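Local coordinates for uncharacterized protein AF0587 (Archaeoglobus fulgidus DSM 4304, PDB 2Q07), which is of unknown function but probably binds RNA through its PUA domain and may take part in archaeosine tRNA modification, at residues Y212-L225 with V261-L274. Sequence-based numbering, arbitrary orientation.
Sequences YGMLDIYEKIAAYL and VVVFHNSRIFGVGL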
ATOM      1  N   TYR A 212       4.703  12.048   3.426  1.00 30.40           N
ATOM      2  CA  TYR A 212       4.591  11.035   4.464  1.00 28.17           C
ATOM      3  C   TYR A 212       4.342   9.619   3.949  1.00 26.38           C
ATOM      4  O   TYR A 212       4.262   8.678   4.736  1.00 25.80           O
ATOM      5  CB  TYR A 212       3.488  11.424   5.454  1.00 28.85           C
ATOM      6  CG  TYR A 212       3.819  12.659   6.256  1.00 32.71           C
ATOM      7  CD1 TYR A 212       3.718  13.931   5.690  1.00 34.68           C
ATOM      8  CD2 TYR A 212       4.285  12.556   7.569  1.00 32.91           C
ATOM      9  CE1 TYR A 212       4.077  15.071   6.408  1.00 35.14           C
ATOM     10  CE2 TYR A 212       4.649  13.684   8.297  1.00 35.18           C
ATOM     11  CZ  TYR A 212       4.544  14.939   7.710  1.00 35.86           C
ATOM     12  OH  TYR A 212       4.919  16.059   8.414  1.00 36.11           O
ATOM     13  N   GLY A 213       4.218   9.469   2.634  1.00 25.76           N
ATOM     14  CA  GLY A 213       3.979   8.155   2.057  1.00 24.33           C
ATOM     15  C   GLY A 213       2.758   7.457   2.641  1.00 23.68           C
ATOM     16  O   GLY A 213       2.845   6.333   3.140  1.00 21.79           O
HETATM   17  N   MSE A 214       1.618   8.140   2.592  1.00 24.72           N
HETATM   18  CA  MSE A 214       0.367   7.589   3.102  1.00 25.73           C
HETATM   19  C   MSE A 214      -0.783   8.436   2.587  1.00 22.46           C
HETATM   20  O   MSE A 214      -0.565   9.485   1.985  1.00 22.24           O
HETATM   21  CB  MSE A 214       0.361   7.592   4.634  1.00 29.30           C
HETATM   22  CG  MSE A 214       0.175   8.967   5.258  1.00 36.72           C
HETATM   23 SE   MSE A 214       0.584   8.997   7.162  1.00 54.97          SE
HETATM   24  CE  MSE A 214      -0.713   7.708   7.772  1.00 50.51           C
ATOM     25  N   LEU A 215      -2.005   7.982   2.833  1.00 21.20           N
ATOM     26  CA  LEU A 215      -3.193   8.703   2.396  1.00 20.18           C
ATOM     27  C   LEU A 215      -3.609   9.766   3.390  1.00 19.98           C
ATOM     28  O   LEU A 215      -3.586   9.533   4.596  1.00 19.04           O
ATOM     29  CB  LEU A 215      -4.381   7.752   2.237  1.00 20.81           C
ATOM     30  CG  LEU A 215      -4.568   6.921   0.973  1.00 22.47           C
ATOM     31  CD1 LEU A 215      -5.853   6.123   1.102  1.00 20.15           C
ATOM     32  CD2 LEU A 215      -4.627   7.821  -0.244  1.00 19.74           C
ATOM     33  N   ASP A 216      -3.975  10.933   2.876  1.00 18.26           N
ATOM     34  CA  ASP A 216      -4.481  11.999   3.717  1.00 17.75           C
ATOM     35  C   ASP A 216      -5.981  11.851   3.470  1.00 16.63           C
ATOM     36  O   ASP A 216      -6.384  11.569   2.340  1.00 17.81           O
ATOM     37  CB  ASP A 216      -4.008  13.375   3.231  1.00 16.49           C
ATOM     38  CG  ASP A 216      -4.241  14.463   4.265  1.00 18.23           C
ATOM     39  OD1 ASP A 216      -4.989  14.201   5.232  1.00 19.93           O
ATOM     40  OD2 ASP A 216      -3.684  15.572   4.120  1.00 18.61           O
ATOM     41  N   ILE A 217      -6.805  12.016   4.502  1.00 16.42           N
ATOM     42  CA  ILE A 217      -8.257  11.884   4.348  1.00 15.96           C
ATOM     43  C   ILE A 217      -8.986  13.175   4.689  1.00 16.90           C
ATOM     44  O   ILE A 217      -8.475  13.995   5.448  1.00 18.05           O
ATOM     45  CB  ILE A 217      -8.832  10.779   5.254  1.00 16.41           C
ATOM     46  CG1 ILE A 217      -8.500  11.091   6.717  1.00 19.58           C
ATOM     47  CG2 ILE A 217      -8.285   9.417   4.828  1.00 16.01           C
ATOM     48  CD1 ILE A 217      -9.160  10.160   7.724  1.00 20.27           C
ATOM     49  N   TYR A 218     -10.189  13.336   4.147  1.00 15.86           N
ATOM     50  CA  TYR A 218     -10.972  14.533   4.405  1.00 16.31           C
ATOM     51  C   TYR A 218     -12.267  14.300   5.184  1.00 15.14           C
ATOM     52  O   TYR A 218     -12.397  13.284   5.851  1.00 15.83           O
ATOM     53  CB  TYR A 218     -11.186  15.282   3.092  1.00 11.74           C
ATOM     54  CG  TYR A 218      -9.836  15.641   2.487  1.00 16.49           C
ATOM     55  CD1 TYR A 218      -9.184  14.763   1.617  1.00 16.72           C
ATOM     56  CD2 TYR A 218      -9.160  16.792   2.881  1.00 13.74           C
ATOM     57  CE1 TYR A 218      -7.892  15.022   1.159  1.00 16.15           C
ATOM     58  CE2 TYR A 218      -7.861  17.064   2.432  1.00 16.49           C
ATOM     59  CZ  TYR A 218      -7.236  16.172   1.573  1.00 18.33           C
ATOM     60  OH  TYR A 218      -5.958  16.411   1.145  1.00 17.41           O
ATOM     61  N   GLU A 219     -13.216  15.228   5.099  1.00 16.28           N
ATOM     62  CA  GLU A 219     -14.448  15.145   5.891  1.00 18.12           C
ATOM     63  C   GLU A 219     -15.305  13.885   5.939  1.00 16.91           C
ATOM     64  O   GLU A 219     -15.560  13.356   7.017  1.00 19.27           O
ATOM     65  CB  GLU A 219     -15.369  16.330   5.571  1.00 18.80           C
ATOM     66  CG  GLU A 219     -16.289  16.678   6.747  1.00 23.61           C
ATOM     67  CD  GLU A 219     -17.373  17.694   6.405  1.00 27.38           C
ATOM     68  OE1 GLU A 219     -17.113  18.607   5.591  1.00 30.48           O
ATOM     69  OE2 GLU A 219     -18.482  17.589   6.970  1.00 27.34           O
ATOM     70  N   LYS A 220     -15.769  13.416   4.789  1.00 18.67           N
ATOM     71  CA  LYS A 220     -16.635  12.240   4.727  1.00 21.24           C
ATOM     72  C   LYS A 220     -16.022  10.991   5.345  1.00 20.97           C
ATOM     73  O   LYS A 220     -16.690  10.274   6.093  1.00 18.93           O
ATOM     74  CB  LYS A 220     -17.030  11.943   3.276  1.00 25.45           C
ATOM     75  CG  LYS A 220     -16.936  13.144   2.352  1.00 29.59           C
ATOM     76  CD  LYS A 220     -15.472  13.569   2.202  1.00 33.30           C
ATOM     77  CE  LYS A 220     -15.302  14.870   1.472  1.00 36.44           C
ATOM     78  NZ  LYS A 220     -13.892  15.305   1.614  1.00 40.66           N
ATOM     79  N   ILE A 221     -14.754  10.728   5.040  1.00 18.16           N
ATOM     80  CA  ILE A 221     -14.091   9.549   5.580  1.00 16.99           C
ATOM     81  C   ILE A 221     -13.860   9.677   7.075  1.00 15.94           C
ATOM     82  O   ILE A 221     -14.178   8.759   7.820  1.00 16.01           O
ATOM     83  CB  ILE A 221     -12.742   9.273   4.875  1.00 18.17           C
ATOM     84  CG1 ILE A 221     -12.998   8.953   3.401  1.00 19.75           C
ATOM     85  CG2 ILE A 221     -12.027   8.121   5.559  1.00 18.93           C
ATOM     86  CD1 ILE A 221     -11.785   8.463   2.643  1.00 23.05           C
ATOM     87  N   ALA A 222     -13.298  10.809   7.498  1.00 14.91           N
ATOM     88  CA  ALA A 222     -13.052  11.081   8.912  1.00 17.76           C
ATOM     89  C   ALA A 222     -14.375  10.940   9.670  1.00 17.61           C
ATOM     90  O   ALA A 222     -14.406  10.423  10.790  1.00 19.70           O
ATOM     91  CB  ALA A 222     -12.493  12.506   9.085  1.00 13.61           C
ATOM     92  N   ALA A 223     -15.455  11.408   9.044  1.00 18.66           N
ATOM     93  CA  ALA A 223     -16.797  11.339   9.621  1.00 20.20           C
ATOM     94  C   ALA A 223     -17.183   9.880   9.802  1.00 20.77           C
ATOM     95  O   ALA A 223     -17.719   9.493  10.839  1.00 20.91           O
ATOM     96  CB  ALA A 223     -17.807  12.039   8.706  1.00 18.56           C
ATOM     97  N   TYR A 224     -16.894   9.070   8.790  1.00 20.53           N
ATOM     98  CA  TYR A 224     -17.205   7.652   8.855  1.00 22.18           C
ATOM     99  C   TYR A 224     -16.412   6.986   9.976  1.00 21.62           C
ATOM    100  O   TYR A 224     -16.975   6.230  10.766  1.00 22.38           O
ATOM    101  CB  TYR A 224     -16.886   6.966   7.528  1.00 22.59           C
ATOM    102  CG  TYR A 224     -17.148   5.481   7.559  1.00 23.61           C
ATOM    103  CD1 TYR A 224     -18.451   4.981   7.485  1.00 25.52           C
ATOM    104  CD2 TYR A 224     -16.100   4.572   7.684  1.00 23.34           C
ATOM    105  CE1 TYR A 224     -18.704   3.615   7.533  1.00 23.83           C
ATOM    106  CE2 TYR A 224     -16.341   3.198   7.734  1.00 23.12           C
ATOM    107  CZ  TYR A 224     -17.644   2.729   7.656  1.00 24.45           C
ATOM    108  OH  TYR A 224     -17.886   1.373   7.692  1.00 26.62           O
ATOM    109  N   LEU A 225     -15.110   7.266  10.045  1.00 20.70           N
ATOM    110  CA  LEU A 225     -14.252   6.688  11.087  1.00 19.91           C
ATOM    111  C   LEU A 225     -14.719   7.107  12.489  1.00 21.44           C
ATOM    112  O   LEU A 225     -14.672   6.315  13.437  1.00 21.90           O
ATOM    113  CB  LEU A 225     -12.785   7.117  10.886  1.00 19.78           C
ATOM    114  CG  LEU A 225     -12.054   6.681   9.603  1.00 19.36           C
ATOM    115  CD1 LEU A 225     -10.705   7.385   9.502  1.00 20.20           C
ATOM    116  CD2 LEU A 225     -11.868   5.180   9.612  1.00 18.87           C
ATOM    117  N   VAL A 261      -2.882   8.210  11.124  1.00 24.95           N
ATOM    118  CA  VAL A 261      -3.798   9.311  10.875  1.00 20.89           C
ATOM    119  C   VAL A 261      -4.960   9.018  11.818  1.00 21.21           C
ATOM    120  O   VAL A 261      -5.514   7.910  11.816  1.00 19.09           O
ATOM    121  CB  VAL A 261      -4.317   9.333   9.413  1.00 20.28           C
ATOM    122  CG1 VAL A 261      -5.439  10.356   9.269  1.00 18.66           C
ATOM    123  CG2 VAL A 261      -3.191   9.684   8.464  1.00 15.30           C
ATOM    124  N   VAL A 262      -5.312   9.999  12.639  1.00 19.11           N
ATOM    125  CA  VAL A 262      -6.397   9.825  13.588  1.00 17.62           C
ATOM    126  C   VAL A 262      -7.441  10.914  13.408  1.00 20.09           C
ATOM    127  O   VAL A 262      -7.181  11.952  12.806  1.00 18.89           O
ATOM    128  CB  VAL A 262      -5.878   9.860  15.051  1.00 18.48           C
ATOM    129  CG1 VAL A 262      -4.827   8.770  15.259  1.00 17.01           C
ATOM    130  CG2 VAL A 262      -5.306  11.229  15.379  1.00 18.45           C
ATOM    131  N   VAL A 263      -8.635  10.660  13.927  1.00 22.69           N
ATOM    132  CA  VAL A 263      -9.721  11.612  13.848  1.00 23.14           C
ATOM    133  C   VAL A 263     -10.059  12.025  15.272  1.00 23.14           C
ATOM    134  O   VAL A 263     -10.574  11.217  16.049  1.00 25.59           O
ATOM    135  CB  VAL A 263     -10.964  10.983  13.191  1.00 23.09           C
ATOM    136  CG1 VAL A 263     -12.139  11.942  13.269  1.00 24.14           C
ATOM    137  CG2 VAL A 263     -10.656  10.615  11.745  1.00 23.34           C
ATOM    138  N   PHE A 264      -9.746  13.273  15.616  1.00 20.27           N
ATOM    139  CA  PHE A 264     -10.025  13.802  16.948  1.00 18.91           C
ATOM    140  C   PHE A 264     -11.390  14.486  16.947  1.00 17.71           C
ATOM    141  O   PHE A 264     -11.914  14.826  15.885  1.00 14.30           O
ATOM    142  CB  PHE A 264      -8.927  14.791  17.366  1.00 19.15           C
ATOM    143  CG  PHE A 264      -8.793  15.988  16.459  1.00 17.44           C
ATOM    144  CD1 PHE A 264      -9.628  17.099  16.610  1.00 17.93           C
ATOM    145  CD2 PHE A 264      -7.825  16.009  15.461  1.00 15.22           C
ATOM    146  CE1 PHE A 264      -9.498  18.215  15.778  1.00 16.81           C
ATOM    147  CE2 PHE A 264      -7.683  17.108  14.623  1.00 13.24           C
ATOM    148  CZ  PHE A 264      -8.523  18.220  14.780  1.00 15.20           C
ATOM    149  N   HIS A 265     -11.974  14.678  18.130  1.00 15.88           N
ATOM    150  CA  HIS A 265     -13.290  15.305  18.219  1.00 18.97           C
ATOM    151  C   HIS A 265     -13.714  15.724  19.640  1.00 19.86           C
ATOM    152  O   HIS A 265     -13.214  15.200  20.630  1.00 19.25           O
ATOM    153  CB  HIS A 265     -14.353  14.335  17.684  1.00 20.98           C
ATOM    154  CG  HIS A 265     -14.539  13.121  18.545  1.00 24.89           C
ATOM    155  ND1 HIS A 265     -13.676  12.046  18.514  1.00 25.66           N
ATOM    156  CD2 HIS A 265     -15.452  12.842  19.508  1.00 25.24           C
ATOM    157  CE1 HIS A 265     -14.047  11.158  19.421  1.00 27.22           C
ATOM    158  NE2 HIS A 265     -15.121  11.617  20.037  1.00 27.94           N
ATOM    159  N   ASN A 266     -14.627  16.689  19.706  1.00 21.02           N
ATOM    160  CA  ASN A 266     -15.227  17.145  20.960  1.00 22.49           C
ATOM    161  C   ASN A 266     -16.674  17.531  20.643  1.00 26.01           C
ATOM    162  O   ASN A 266     -17.195  17.152  19.596  1.00 24.21           O
ATOM    163  CB  ASN A 266     -14.466  18.313  21.609  1.00 22.55           C
ATOM    164  CG  ASN A 266     -14.257  19.487  20.688  1.00 21.44           C
ATOM    165  OD1 ASN A 266     -15.120  19.847  19.892  1.00 24.57           O
ATOM    166  ND2 ASN A 266     -13.106  20.119  20.821  1.00 22.74           N
ATOM    167  N   SER A 267     -17.323  18.283  21.523  1.00 29.26           N
ATOM    168  CA  SER A 267     -18.719  18.650  21.305  1.00 32.00           C
ATOM    169  C   SER A 267     -18.992  19.662  20.192  1.00 32.87           C
ATOM    170  O   SER A 267     -20.147  19.855  19.805  1.00 33.22           O
ATOM    171  CB  SER A 267     -19.327  19.179  22.607  1.00 32.29           C
ATOM    172  OG  SER A 267     -18.784  20.448  22.928  1.00 36.87           O
ATOM    173  N   ARG A 268     -17.953  20.306  19.667  1.00 33.42           N
ATOM    174  CA  ARG A 268     -18.168  21.301  18.619  1.00 33.56           C
ATOM    175  C   ARG A 268     -17.465  21.012  17.295  1.00 32.03           C
ATOM    176  O   ARG A 268     -17.860  21.542  16.258  1.00 30.79           O
ATOM    177  CB  ARG A 268     -17.742  22.690  19.105  1.00 37.90           C
ATOM    178  CG  ARG A 268     -16.238  22.849  19.251  1.00 43.13           C
ATOM    179  CD  ARG A 268     -15.809  24.312  19.228  1.00 48.95           C
ATOM    180  NE  ARG A 268     -16.310  25.077  20.367  1.00 52.45           N
ATOM    181  CZ  ARG A 268     -16.034  26.361  20.577  1.00 54.93           C
ATOM    182  NH1 ARG A 268     -15.262  27.021  19.722  1.00 55.99           N
ATOM    183  NH2 ARG A 268     -16.526  26.988  21.639  1.00 56.22           N
ATOM    184  N   ILE A 269     -16.428  20.184  17.320  1.00 30.09           N
ATOM    185  CA  ILE A 269     -15.706  19.877  16.096  1.00 28.51           C
ATOM    186  C   ILE A 269     -15.066  18.501  16.081  1.00 26.92           C
ATOM    187  O   ILE A 269     -15.003  17.797  17.094  1.00 25.33           O
ATOM    188  CB  ILE A 269     -14.539  20.880  15.841  1.00 30.73           C
ATOM    189  CG1 ILE A 269     -13.486  20.734  16.940  1.00 30.28           C
ATOM    190  CG2 ILE A 269     -15.045  22.316  15.818  1.00 29.16           C
ATOM    191  CD1 ILE A 269     -12.195  21.460  16.647  1.00 32.83           C
ATOM    192  N   PHE A 270     -14.598  18.129  14.898  1.00 24.92           N
ATOM    193  CA  PHE A 270     -13.859  16.899  14.719  1.00 23.28           C
ATOM    194  C   PHE A 270     -12.851  17.234  13.633  1.00 21.12           C
ATOM    195  O   PHE A 270     -13.073  18.149  12.839  1.00 19.16           O
ATOM    196  CB  PHE A 270     -14.773  15.717  14.354  1.00 24.46           C
ATOM    197  CG  PHE A 270     -15.372  15.776  12.983  1.00 23.28           C
ATOM    198  CD1 PHE A 270     -14.858  14.985  11.955  1.00 23.05           C
ATOM    199  CD2 PHE A 270     -16.499  16.551  12.735  1.00 23.38           C
ATOM    200  CE1 PHE A 270     -15.460  14.960  10.707  1.00 23.51           C
ATOM    201  CE2 PHE A 270     -17.117  16.537  11.492  1.00 21.04           C
ATOM    202  CZ  PHE A 270     -16.599  15.740  10.472  1.00 23.31           C
ATOM    203  N   GLY A 271     -11.718  16.544  13.637  1.00 19.52           N
ATOM    204  CA  GLY A 271     -10.703  16.827  12.644  1.00 21.20           C
ATOM    205  C   GLY A 271      -9.791  15.664  12.307  1.00 18.03           C
ATOM    206  O   GLY A 271      -9.992  14.534  12.750  1.00 17.83           O
ATOM    207  N   VAL A 272      -8.781  15.965  11.503  1.00 18.09           N
ATOM    208  CA  VAL A 272      -7.813  14.980  11.047  1.00 17.84           C
ATOM    209  C   VAL A 272      -6.425  15.418  11.500  1.00 18.45           C
ATOM    210  O   VAL A 272      -6.120  16.607  11.494  1.00 14.80           O
ATOM    211  CB  VAL A 272      -7.823  14.885   9.501  1.00 18.17           C
ATOM    212  CG1 VAL A 272      -6.737  13.936   9.027  1.00 17.87           C
ATOM    213  CG2 VAL A 272      -9.189  14.417   9.016  1.00 19.52           C
ATOM    214  N   GLY A 273      -5.600  14.456  11.898  1.00 19.72           N
ATOM    215  CA  GLY A 273      -4.248  14.764  12.326  1.00 20.46           C
ATOM    216  C   GLY A 273      -3.336  13.550  12.302  1.00 22.53           C
ATOM    217  O   GLY A 273      -3.760  12.439  11.975  1.00 24.23           O
ATOM    218  N   LEU A 274      -2.068  13.763  12.632  1.00 23.75           N
ATOM    219  CA  LEU A 274      -1.083  12.688  12.682  1.00 24.96           C
ATOM    220  C   LEU A 274      -0.717  12.424  14.135  1.00 25.80           C
ATOM    221  O   LEU A 274      -0.155  13.292  14.807  1.00 27.02           O
ATOM    222  CB  LEU A 274       0.188  13.067  11.922  1.00 25.06           C
ATOM    223  CG  LEU A 274       0.357  12.612  10.474  1.00 29.36           C
ATOM    224  CD1 LEU A 274       1.748  13.010  10.014  1.00 31.12           C
ATOM    225  CD2 LEU A 274       0.180  11.098  10.354  1.00 29.43           C
TER
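Ala222 puts its CB between two valines of the facing hairpin, 3.7 Å from Val263 CG2 and 3.8 Å from Val272 CG2. The small methyl probably lets the helix come close to the hairpin, whose strands 261-265 and 270-274 pair antiparallel. Helix 219-225 runs nearly at right angles to strand 270-274 (97°). Leu225 CD1 reaches Val263 CG2 from the next turn of the helix.

CG of Phe270 lies between its backbone N and carbonyl carbon (chi1 70°), which directs the ring at the helix. CE1 comes within 3.9 Å of Ala223 N and CZ within 3.9 Å of Glu219 CG, both obliquely. The CB of Ala222 meets the ring at its edge. Outside these segments, the ring of Phe297 also packs on Phe270.

Strand 214-217 continues the interface. The side chains of Ile217 and Val261 pass each other in opposite directions, with Ile217 CD1 4.0 Å from Val261 CG1. Ile217 CG1 touches Val272 CG1. Met214, a selenomethionine, is bent at chi3 (-60°), with SE 3.8 Å from Leu274 CD2. Tyr212 meets Leu274 CD1 through CE2, at 3.4 Å. Asp216 lies beside Val272, but its OD2 forms a salt bridge with Arg295.

The contact joins the pre-PUA and PUA domains of the C-terminal part of the protein. Between the two segments its chemistry is almost wholly apolar, so shape and burial of methyl groups probably hold them together. The Asp216-Arg295 salt bridge adds a polar link beside this apolar seam.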